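Local coordinates for hypothetical protein (Neisseria meningitidis, PDB 2O5H) that is of unknown function but belongs to the DUF596 family of uncharacterised bacterial proteins and forms a two-chain assembly, at residues L62-I76 with A120-W134. Residues are numbered along the deposited sequence; the frame is centred on the assembly and turned at random.
Sequences LLRRGHLKLQRDGQI and AYAVWIDPEDGSEYW
Lys69 and Val123 face each other as an antiparallel hydrogen-bonded pair: Lys69 N reaches Val123 O at 2.8 Å (N-H...O 163°), and Val123 N returns a bond to Lys69 O. Gln71 and Tyr121 repeat this with more bent bonds (both 142°), while Ile125 N gives a nearly straight one to His67 O, just past the Schellman motif that ends helix 48-64 at Gly66. The tight side carries Leu68, Leu70, Ala122 and Trp124. Leu68 swings CD1 over one indole face of Trp124, 4.2 Å from the five-membered ring centroid, a CH-pi contact, its chi1 of 177° setting CG opposite the backbone N; the same methyl lies 3.5 Å from Ala122 CB. Leu62 CD1 meets the six-membered ring obliquely, 3.9 Å from Trp124 CH2. On the other side Val123 is still buried, its CG2 over the centre of the Trp134 ring; solvent is met at Trp134, Glu132 and Lys69. Trp134 NE1 bonds to Glu132 OE1 at 3.0 Å, and the extended Lys69 chain crosses Ile125. Helix 20-30 touches Leu62 and Trp124, whose NE1 bonds to Leu32 O; Trp84 of helix 81-91 packs on Leu70 and Ala120. Strands 68-72 and 121-125 are the inner pair of a four-stranded antiparallel sheet, with 75-76 beside 68-72 and 132-133 beside 121-125.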
ATOM      1  N   LEU A  62      11.690  -9.066  -4.557  1.00 33.20           N
ATOM      2  CA  LEU A  62      11.717  -8.914  -3.121  1.00 33.08           C
ATOM      3  C   LEU A  62      11.824 -10.266  -2.431  1.00 33.14           C
ATOM      4  O   LEU A  62      12.587 -10.399  -1.462  1.00 32.81           O
ATOM      5  CB  LEU A  62      10.484  -8.151  -2.639  1.00 32.78           C
ATOM      6  CG  LEU A  62      10.398  -6.703  -3.114  1.00 31.67           C
ATOM      7  CD1 LEU A  62       8.929  -6.232  -2.971  1.00 31.47           C
ATOM      8  CD2 LEU A  62      11.301  -5.830  -2.289  1.00 31.88           C
ATOM      9  N   LEU A  63      11.069 -11.258  -2.919  1.00 33.40           N
ATOM     10  CA  LEU A  63      11.152 -12.626  -2.375  1.00 34.21           C
ATOM     11  C   LEU A  63      12.554 -13.187  -2.578  1.00 34.61           C
ATOM     12  O   LEU A  63      13.143 -13.728  -1.635  1.00 34.30           O
ATOM     13  CB  LEU A  63      10.103 -13.558  -2.992  1.00 34.05           C
ATOM     14  CG  LEU A  63       8.625 -13.264  -2.698  1.00 36.74           C
ATOM     15  CD1 LEU A  63       7.724 -14.075  -3.664  1.00 34.95           C
ATOM     16  CD2 LEU A  63       8.304 -13.559  -1.234  1.00 33.99           C
ATOM     17  N   ARG A  64      13.082 -13.026  -3.796  0.50 34.64           N
ATOM     18  CA  ARG A  64      14.389 -13.565  -4.185  0.50 34.70           C
ATOM     19  C   ARG A  64      15.557 -13.004  -3.368  0.50 34.93           C
ATOM     20  O   ARG A  64      16.533 -13.715  -3.074  0.50 34.20           O
ATOM     21  CB  ARG A  64      14.662 -13.280  -5.660  0.50 34.88           C
ATOM     22  CG  ARG A  64      15.337 -14.436  -6.370  0.50 36.25           C
ATOM     23  CD  ARG A  64      16.668 -14.101  -7.042  0.50 38.65           C
ATOM     24  NE  ARG A  64      16.762 -12.777  -7.658  0.50 40.42           N
ATOM     25  CZ  ARG A  64      17.541 -11.785  -7.219  0.50 41.77           C
ATOM     26  NH1 ARG A  64      18.302 -11.931  -6.135  0.50 40.77           N
ATOM     27  NH2 ARG A  64      17.562 -10.635  -7.871  0.50 42.13           N
ATOM     28  N   ARG A  65      15.464 -11.718  -3.039  1.00 34.95           N
ATOM     29  CA  ARG A  65      16.478 -11.040  -2.274  1.00 35.65           C
ATOM     30  C   ARG A  65      16.302 -11.270  -0.766  1.00 35.81           C
ATOM     31  O   ARG A  65      17.106 -10.825   0.034  1.00 35.77           O
ATOM     32  CB  ARG A  65      16.508  -9.565  -2.668  1.00 35.35           C
ATOM     33  CG  ARG A  65      17.411  -9.344  -3.852  1.00 38.49           C
ATOM     34  CD  ARG A  65      16.863  -8.395  -4.875  1.00 39.21           C
ATOM     35  NE  ARG A  65      17.272  -7.021  -4.670  1.00 44.09           N
ATOM     36  CZ  ARG A  65      17.333  -6.075  -5.614  1.00 45.79           C
ATOM     37  NH1 ARG A  65      17.713  -4.849  -5.288  1.00 46.23           N
ATOM     38  NH2 ARG A  65      17.040  -6.328  -6.878  1.00 46.48           N
ATOM     39  N   GLY A  66      15.254 -11.990  -0.386  1.00 35.97           N
ATOM     40  CA  GLY A  66      15.008 -12.313   1.020  1.00 36.80           C
ATOM     41  C   GLY A  66      14.447 -11.175   1.860  1.00 36.17           C
ATOM     42  O   GLY A  66      14.465 -11.259   3.088  1.00 36.32           O
ATOM     43  N   HIS A  67      13.946 -10.105   1.233  1.00 36.42           N
ATOM     44  CA  HIS A  67      13.398  -8.982   2.013  1.00 35.98           C
ATOM     45  C   HIS A  67      12.000  -9.303   2.477  1.00 35.52           C
ATOM     46  O   HIS A  67      11.546  -8.874   3.551  1.00 34.08           O
ATOM     47  CB  HIS A  67      13.356  -7.688   1.185  1.00 37.05           C
ATOM     48  CG  HIS A  67      14.702  -7.194   0.766  1.00 39.45           C
ATOM     49  ND1 HIS A  67      15.580  -6.594   1.641  1.00 42.29           N
ATOM     50  CD2 HIS A  67      15.316  -7.197  -0.440  1.00 42.12           C
ATOM     51  CE1 HIS A  67      16.686  -6.262   0.995  1.00 42.88           C
ATOM     52  NE2 HIS A  67      16.547  -6.613  -0.270  1.00 41.20           N
ATOM     53  N   LEU A  68      11.312 -10.055   1.630  1.00 34.56           N
ATOM     54  CA  LEU A  68       9.921 -10.351   1.816  1.00 33.63           C
ATOM     55  C   LEU A  68       9.753 -11.852   2.014  1.00 33.76           C
ATOM     56  O   LEU A  68      10.414 -12.652   1.358  1.00 33.71           O
ATOM     57  CB  LEU A  68       9.155  -9.894   0.568  1.00 32.74           C
ATOM     58  CG  LEU A  68       7.679 -10.171   0.512  1.00 33.08           C
ATOM     59  CD1 LEU A  68       6.969  -9.265   1.553  1.00 31.59           C
ATOM     60  CD2 LEU A  68       7.246  -9.851  -0.929  1.00 33.80           C
ATOM     61  N   LYS A  69       8.858 -12.215   2.928  1.00 34.42           N
ATOM     62  CA  LYS A  69       8.415 -13.605   3.089  1.00 35.39           C
ATOM     63  C   LYS A  69       6.893 -13.565   3.189  1.00 34.83           C
ATOM     64  O   LYS A  69       6.332 -12.522   3.445  1.00 35.96           O
ATOM     65  CB  LYS A  69       9.070 -14.256   4.330  1.00 35.21           C
ATOM     66  CG  LYS A  69      10.544 -14.663   4.080  1.00 36.14           C
ATOM     67  CD  LYS A  69      11.221 -15.307   5.298  1.00 36.61           C
ATOM     68  CE  LYS A  69      12.727 -15.396   5.068  1.00 38.65           C
ATOM     69  NZ  LYS A  69      13.513 -15.545   6.335  1.00 41.86           N
ATOM     70  N   LEU A  70       6.218 -14.684   2.944  1.00 35.46           N
ATOM     71  CA  LEU A  70       4.761 -14.674   2.916  1.00 34.88           C
ATOM     72  C   LEU A  70       4.177 -15.647   3.922  1.00 35.60           C
ATOM     73  O   LEU A  70       4.646 -16.768   4.068  1.00 34.34           O
ATOM     74  CB  LEU A  70       4.266 -14.976   1.467  1.00 35.37           C
ATOM     75  CG  LEU A  70       4.785 -14.002   0.392  1.00 32.33           C
ATOM     76  CD1 LEU A  70       4.252 -14.406  -1.033  1.00 32.59           C
ATOM     77  CD2 LEU A  70       4.377 -12.572   0.725  1.00 33.75           C
ATOM     78  N   GLN A  71       3.088 -15.233   4.535  1.00 34.39           N
ATOM     79  CA  GLN A  71       2.538 -15.866   5.695  1.00 37.38           C
ATOM     80  C   GLN A  71       1.051 -16.143   5.445  1.00 38.04           C
ATOM     81  O   GLN A  71       0.374 -15.369   4.762  1.00 37.74           O
ATOM     82  CB  GLN A  71       2.739 -14.826   6.803  1.00 37.71           C
ATOM     83  CG  GLN A  71       1.967 -14.922   8.045  1.00 42.15           C
ATOM     84  CD  GLN A  71       0.566 -14.437   7.974  1.00 39.86           C
ATOM     85  OE1 GLN A  71       0.259 -13.222   7.830  1.00 43.50           O
ATOM     86  NE2 GLN A  71      -0.326 -15.376   8.185  1.00 38.10           N
ATOM     87  N   ARG A  72       0.539 -17.226   6.003  1.00 38.97           N
ATOM     88  CA  ARG A  72      -0.903 -17.425   6.108  1.00 39.86           C
ATOM     89  C   ARG A  72      -1.239 -18.007   7.481  1.00 40.70           C
ATOM     90  O   ARG A  72      -0.504 -18.850   7.985  1.00 40.27           O
ATOM     91  CB  ARG A  72      -1.425 -18.324   4.998  1.00 40.84           C
ATOM     92  CG  ARG A  72      -2.918 -18.242   4.925  1.00 44.84           C
ATOM     93  CD  ARG A  72      -3.612 -19.406   4.217  1.00 48.85           C
ATOM     94  NE  ARG A  72      -5.048 -19.102   4.236  1.00 53.19           N
ATOM     95  CZ  ARG A  72      -5.664 -18.283   3.374  1.00 54.43           C
ATOM     96  NH1 ARG A  72      -4.990 -17.705   2.375  1.00 53.70           N
ATOM     97  NH2 ARG A  72      -6.966 -18.063   3.493  1.00 53.27           N
ATOM     98  N   ASP A  73      -2.337 -17.544   8.079  1.00 40.57           N
ATOM     99  CA  ASP A  73      -2.778 -17.957   9.436  1.00 41.50           C
ATOM    100  C   ASP A  73      -1.703 -17.737  10.516  1.00 40.83           C
ATOM    101  O   ASP A  73      -1.606 -18.488  11.481  1.00 41.08           O
ATOM    102  CB  ASP A  73      -3.292 -19.404   9.472  1.00 41.84           C
ATOM    103  CG  ASP A  73      -4.241 -19.731   8.327  1.00 45.10           C
ATOM    104  OD1 ASP A  73      -5.257 -19.024   8.153  1.00 50.11           O
ATOM    105  OD2 ASP A  73      -3.969 -20.707   7.589  1.00 48.81           O
ATOM    106  N   GLY A  74      -0.891 -16.704  10.341  1.00 40.26           N
ATOM    107  CA  GLY A  74       0.104 -16.324  11.337  1.00 38.70           C
ATOM    108  C   GLY A  74       1.385 -17.135  11.270  1.00 37.75           C
ATOM    109  O   GLY A  74       2.161 -17.135  12.231  1.00 37.24           O
ATOM    110  N   GLN A  75       1.605 -17.821  10.151  1.00 36.41           N
ATOM    111  CA  GLN A  75       2.819 -18.604   9.945  1.00 35.55           C
ATOM    112  C   GLN A  75       3.381 -18.461   8.547  1.00 33.79           C
ATOM    113  O   GLN A  75       2.665 -18.587   7.568  1.00 33.99           O
ATOM    114  CB  GLN A  75       2.556 -20.087  10.238  1.00 36.25           C
ATOM    115  CG  GLN A  75       3.739 -20.805  10.840  1.00 35.99           C
ATOM    116  CD  GLN A  75       3.427 -22.239  11.274  1.00 36.49           C
ATOM    117  OE1 GLN A  75       3.008 -23.104  10.463  1.00 39.08           O
ATOM    118  NE2 GLN A  75       3.697 -22.517  12.527  1.00 31.99           N
ATOM    119  N   ILE A  76       4.678 -18.218   8.452  1.00 33.01           N
ATOM    120  CA  ILE A  76       5.359 -18.180   7.151  1.00 31.85           C
ATOM    121  C   ILE A  76       5.343 -19.579   6.466  1.00 32.08           C
ATOM    122  O   ILE A  76       5.558 -20.620   7.121  1.00 32.21           O
ATOM    123  CB  ILE A  76       6.816 -17.621   7.307  1.00 31.52           C
ATOM    124  CG1 ILE A  76       6.781 -16.123   7.663  1.00 32.08           C
ATOM    125  CG2 ILE A  76       7.663 -17.823   6.032  1.00 31.32           C
ATOM    126  CD1 ILE A  76       8.056 -15.592   8.261  1.00 32.02           C
ATOM    127  N   ALA A 120      -1.510 -15.388   0.559  1.00 35.71           N
ATOM    128  CA  ALA A 120      -0.638 -15.120   1.679  1.00 34.80           C
ATOM    129  C   ALA A 120      -0.320 -13.619   1.790  1.00 34.51           C
ATOM    130  O   ALA A 120      -0.690 -12.810   0.894  1.00 33.85           O
ATOM    131  CB  ALA A 120       0.628 -15.949   1.562  1.00 35.02           C
ATOM    132  N   TYR A 121       0.362 -13.251   2.880  1.00 34.24           N
ATOM    133  CA  TYR A 121       0.507 -11.830   3.302  1.00 34.68           C
ATOM    134  C   TYR A 121       1.940 -11.512   3.661  1.00 34.50           C
ATOM    135  O   TYR A 121       2.720 -12.383   4.074  1.00 33.09           O
ATOM    136  CB  TYR A 121      -0.432 -11.489   4.485  1.00 34.11           C
ATOM    137  CG  TYR A 121      -1.873 -11.616   4.083  1.00 36.83           C
ATOM    138  CD1 TYR A 121      -2.551 -10.560   3.414  1.00 36.72           C
ATOM    139  CD2 TYR A 121      -2.562 -12.816   4.303  1.00 38.33           C
ATOM    140  CE1 TYR A 121      -3.886 -10.718   2.994  1.00 39.08           C
ATOM    141  CE2 TYR A 121      -3.864 -12.975   3.901  1.00 38.18           C
ATOM    142  CZ  TYR A 121      -4.532 -11.928   3.252  1.00 37.54           C
ATOM    143  OH  TYR A 121      -5.864 -12.126   2.890  1.00 38.26           O
ATOM    144  N   ALA A 122       2.292 -10.249   3.490  1.00 33.98           N
ATOM    145  CA  ALA A 122       3.682  -9.815   3.587  1.00 34.02           C
ATOM    146  C   ALA A 122       4.263  -9.813   5.010  1.00 33.29           C
ATOM    147  O   ALA A 122       3.673  -9.264   5.962  1.00 33.56           O
ATOM    148  CB  ALA A 122       3.849  -8.407   2.908  1.00 34.43           C
ATOM    149  N   VAL A 123       5.436 -10.427   5.121  1.00 33.03           N
ATOM    150  CA  VAL A 123       6.339 -10.294   6.281  1.00 32.16           C
ATOM    151  C   VAL A 123       7.661  -9.743   5.785  1.00 32.23           C
ATOM    152  O   VAL A 123       8.250 -10.280   4.848  1.00 33.83           O
ATOM    153  CB  VAL A 123       6.539 -11.652   6.999  1.00 31.52           C
ATOM    154  CG1 VAL A 123       7.489 -11.505   8.189  1.00 30.45           C
ATOM    155  CG2 VAL A 123       5.172 -12.187   7.436  1.00 32.04           C
ATOM    156  N   TRP A 124       8.132  -8.666   6.410  1.00 33.00           N
ATOM    157  CA  TRP A 124       9.358  -7.997   5.967  1.00 33.26           C
ATOM    158  C   TRP A 124      10.493  -8.350   6.913  1.00 34.66           C
ATOM    159  O   TRP A 124      10.340  -8.249   8.133  1.00 34.10           O
ATOM    160  CB  TRP A 124       9.148  -6.490   5.950  1.00 32.70           C
ATOM    161  CG  TRP A 124       8.283  -6.093   4.808  1.00 31.60           C
ATOM    162  CD1 TRP A 124       6.926  -5.996   4.787  1.00 32.39           C
ATOM    163  CD2 TRP A 124       8.743  -5.803   3.485  1.00 31.66           C
ATOM    164  NE1 TRP A 124       6.502  -5.649   3.503  1.00 34.44           N
ATOM    165  CE2 TRP A 124       7.611  -5.528   2.694  1.00 31.50           C
ATOM    166  CE3 TRP A 124      10.024  -5.750   2.892  1.00 31.49           C
ATOM    167  CZ2 TRP A 124       7.714  -5.168   1.337  1.00 34.22           C
ATOM    168  CZ3 TRP A 124      10.126  -5.419   1.545  1.00 32.93           C
ATOM    169  CH2 TRP A 124       8.975  -5.136   0.776  1.00 30.98           C
ATOM    170  N   ILE A 125      11.614  -8.761   6.328  1.00 36.66           N
ATOM    171  CA  ILE A 125      12.787  -9.217   7.071  1.00 38.65           C
ATOM    172  C   ILE A 125      13.822  -8.093   7.063  1.00 40.55           C
ATOM    173  O   ILE A 125      14.252  -7.637   6.004  1.00 41.17           O
ATOM    174  CB  ILE A 125      13.375 -10.558   6.498  1.00 38.82           C
ATOM    175  CG1 ILE A 125      12.261 -11.553   6.137  1.00 39.82           C
ATOM    176  CG2 ILE A 125      14.473 -11.168   7.465  1.00 37.41           C
ATOM    177  CD1 ILE A 125      11.389 -11.976   7.321  1.00 40.43           C
ATOM    178  N   ASP A 126      14.188  -7.633   8.256  1.00 42.98           N
ATOM    179  CA  ASP A 126      15.093  -6.495   8.424  1.00 45.25           C
ATOM    180  C   ASP A 126      16.467  -6.854   7.857  1.00 46.05           C
ATOM    181  O   ASP A 126      16.994  -7.915   8.162  1.00 45.68           O
ATOM    182  CB  ASP A 126      15.185  -6.142   9.902  1.00 45.73           C
ATOM    183  CG  ASP A 126      15.918  -4.846  10.158  1.00 47.94           C
ATOM    184  OD1 ASP A 126      17.160  -4.821  10.023  1.00 49.63           O
ATOM    185  OD2 ASP A 126      15.245  -3.860  10.515  1.00 48.90           O
ATOM    186  N   PRO A 127      17.030  -5.985   6.991  1.00 47.28           N
ATOM    187  CA  PRO A 127      18.324  -6.291   6.369  1.00 47.96           C
ATOM    188  C   PRO A 127      19.471  -6.337   7.388  1.00 48.47           C
ATOM    189  O   PRO A 127      20.399  -7.140   7.226  1.00 49.23           O
ATOM    190  CB  PRO A 127      18.535  -5.133   5.374  1.00 47.60           C
ATOM    191  CG  PRO A 127      17.200  -4.460   5.240  1.00 48.08           C
ATOM    192  CD  PRO A 127      16.503  -4.677   6.551  1.00 47.50           C
ATOM    193  N   GLU A 128      19.411  -5.492   8.421  0.50 48.81           N
ATOM    194  CA  GLU A 128      20.485  -5.402   9.429  0.50 48.81           C
ATOM    195  C   GLU A 128      20.795  -6.744  10.096  0.50 48.49           C
ATOM    196  O   GLU A 128      21.858  -7.323   9.874  0.50 48.51           O
ATOM    197  CB  GLU A 128      20.176  -4.345  10.506  0.50 49.21           C
ATOM    198  CG  GLU A 128      20.529  -2.895  10.129  0.50 50.16           C
ATOM    199  CD  GLU A 128      21.181  -2.109  11.276  0.50 51.15           C
ATOM    200  OE1 GLU A 128      20.756  -2.255  12.444  0.50 51.54           O
ATOM    201  OE2 GLU A 128      22.128  -1.337  11.005  0.50 51.28           O
ATOM    202  N   ASP A 129      19.866  -7.235  10.912  0.50 47.85           N
ATOM    203  CA  ASP A 129      20.096  -8.467  11.669  0.50 47.06           C
ATOM    204  C   ASP A 129      18.967  -9.494  11.528  0.50 46.45           C
ATOM    205  O   ASP A 129      19.074 -10.607  12.049  0.50 46.42           O
ATOM    206  CB  ASP A 129      20.386  -8.165  13.155  0.50 47.14           C
ATOM    207  CG  ASP A 129      21.887  -8.069  13.467  0.50 46.97           C
ATOM    208  OD1 ASP A 129      22.294  -7.132  14.190  0.50 45.28           O
ATOM    209  OD2 ASP A 129      22.658  -8.935  12.999  0.50 47.03           O
ATOM    210  N   GLY A 130      17.891  -9.130  10.828  1.00 45.96           N
ATOM    211  CA  GLY A 130      16.871 -10.133  10.444  1.00 44.64           C
ATOM    212  C   GLY A 130      15.599 -10.399  11.244  1.00 43.32           C
ATOM    213  O   GLY A 130      14.993 -11.463  11.087  1.00 43.23           O
ATOM    214  N   SER A 131      15.183  -9.455  12.089  1.00 42.13           N
ATOM    215  CA  SER A 131      13.869  -9.550  12.727  1.00 40.67           C
ATOM    216  C   SER A 131      12.751  -9.283  11.687  1.00 39.47           C
ATOM    217  O   SER A 131      12.975  -8.652  10.651  1.00 38.57           O
ATOM    218  CB  SER A 131      13.745  -8.608  13.927  1.00 40.75           C
ATOM    219  OG  SER A 131      13.633  -7.251  13.526  1.00 41.93           O
ATOM    220  N   GLU A 132      11.561  -9.781  12.000  1.00 38.02           N
ATOM    221  CA  GLU A 132      10.421  -9.736  11.115  1.00 37.18           C
ATOM    222  C   GLU A 132       9.349  -8.720  11.512  1.00 36.08           C
ATOM    223  O   GLU A 132       9.020  -8.572  12.692  1.00 35.17           O
ATOM    224  CB  GLU A 132       9.801 -11.119  11.076  1.00 37.53           C
ATOM    225  CG  GLU A 132      10.814 -12.206  10.865  1.00 37.49           C
ATOM    226  CD  GLU A 132      10.181 -13.564  10.826  1.00 40.14           C
ATOM    227  OE1 GLU A 132       9.082 -13.721  11.413  1.00 36.90           O
ATOM    228  OE2 GLU A 132      10.791 -14.478  10.222  1.00 41.25           O
ATOM    229  N   TYR A 133       8.797  -8.057  10.495  1.00 35.29           N
ATOM    230  CA  TYR A 133       7.677  -7.156  10.638  1.00 35.78           C
ATOM    231  C   TYR A 133       6.414  -7.738   9.973  1.00 34.92           C
ATOM    232  O   TYR A 133       6.379  -7.979   8.767  1.00 33.26           O
ATOM    233  CB  TYR A 133       8.014  -5.767  10.039  1.00 36.86           C
ATOM    234  CG  TYR A 133       6.801  -4.865   9.971  1.00 38.30           C
ATOM    235  CD1 TYR A 133       6.287  -4.280  11.133  1.00 40.09           C
ATOM    236  CD2 TYR A 133       6.133  -4.652   8.770  1.00 36.95           C
ATOM    237  CE1 TYR A 133       5.156  -3.475  11.092  1.00 40.71           C
ATOM    238  CE2 TYR A 133       4.989  -3.838   8.715  1.00 38.60           C
ATOM    239  CZ  TYR A 133       4.515  -3.265   9.882  1.00 39.54           C
ATOM    240  OH  TYR A 133       3.393  -2.471   9.858  1.00 42.05           O
ATOM    241  N   TRP A 134       5.364  -7.924  10.760  1.00 35.03           N
ATOM    242  CA  TRP A 134       4.190  -8.703  10.310  1.00 36.30           C
ATOM    243  C   TRP A 134       2.959  -7.841   9.920  1.00 36.54           C
ATOM    244  O   TRP A 134       2.871  -6.690  10.368  1.00 39.28           O
ATOM    245  CB  TRP A 134       3.827  -9.683  11.423  1.00 36.58           C
ATOM    246  CG  TRP A 134       4.738 -10.883  11.457  1.00 37.71           C
ATOM    247  CD1 TRP A 134       6.068 -10.926  11.810  1.00 37.40           C
ATOM    248  CD2 TRP A 134       4.377 -12.209  11.090  1.00 37.27           C
ATOM    249  NE1 TRP A 134       6.555 -12.221  11.675  1.00 34.31           N
ATOM    250  CE2 TRP A 134       5.532 -13.026  11.246  1.00 35.97           C
ATOM    251  CE3 TRP A 134       3.188 -12.792  10.638  1.00 37.61           C
ATOM    252  CZ2 TRP A 134       5.522 -14.406  10.975  1.00 37.31           C
ATOM    253  CZ3 TRP A 134       3.181 -14.151  10.377  1.00 37.56           C
ATOM    254  CH2 TRP A 134       4.339 -14.949  10.573  1.00 37.82           C
TER
HETATM  255  O   HOH W   1      13.693  -5.812   4.130  1.00 34.52           O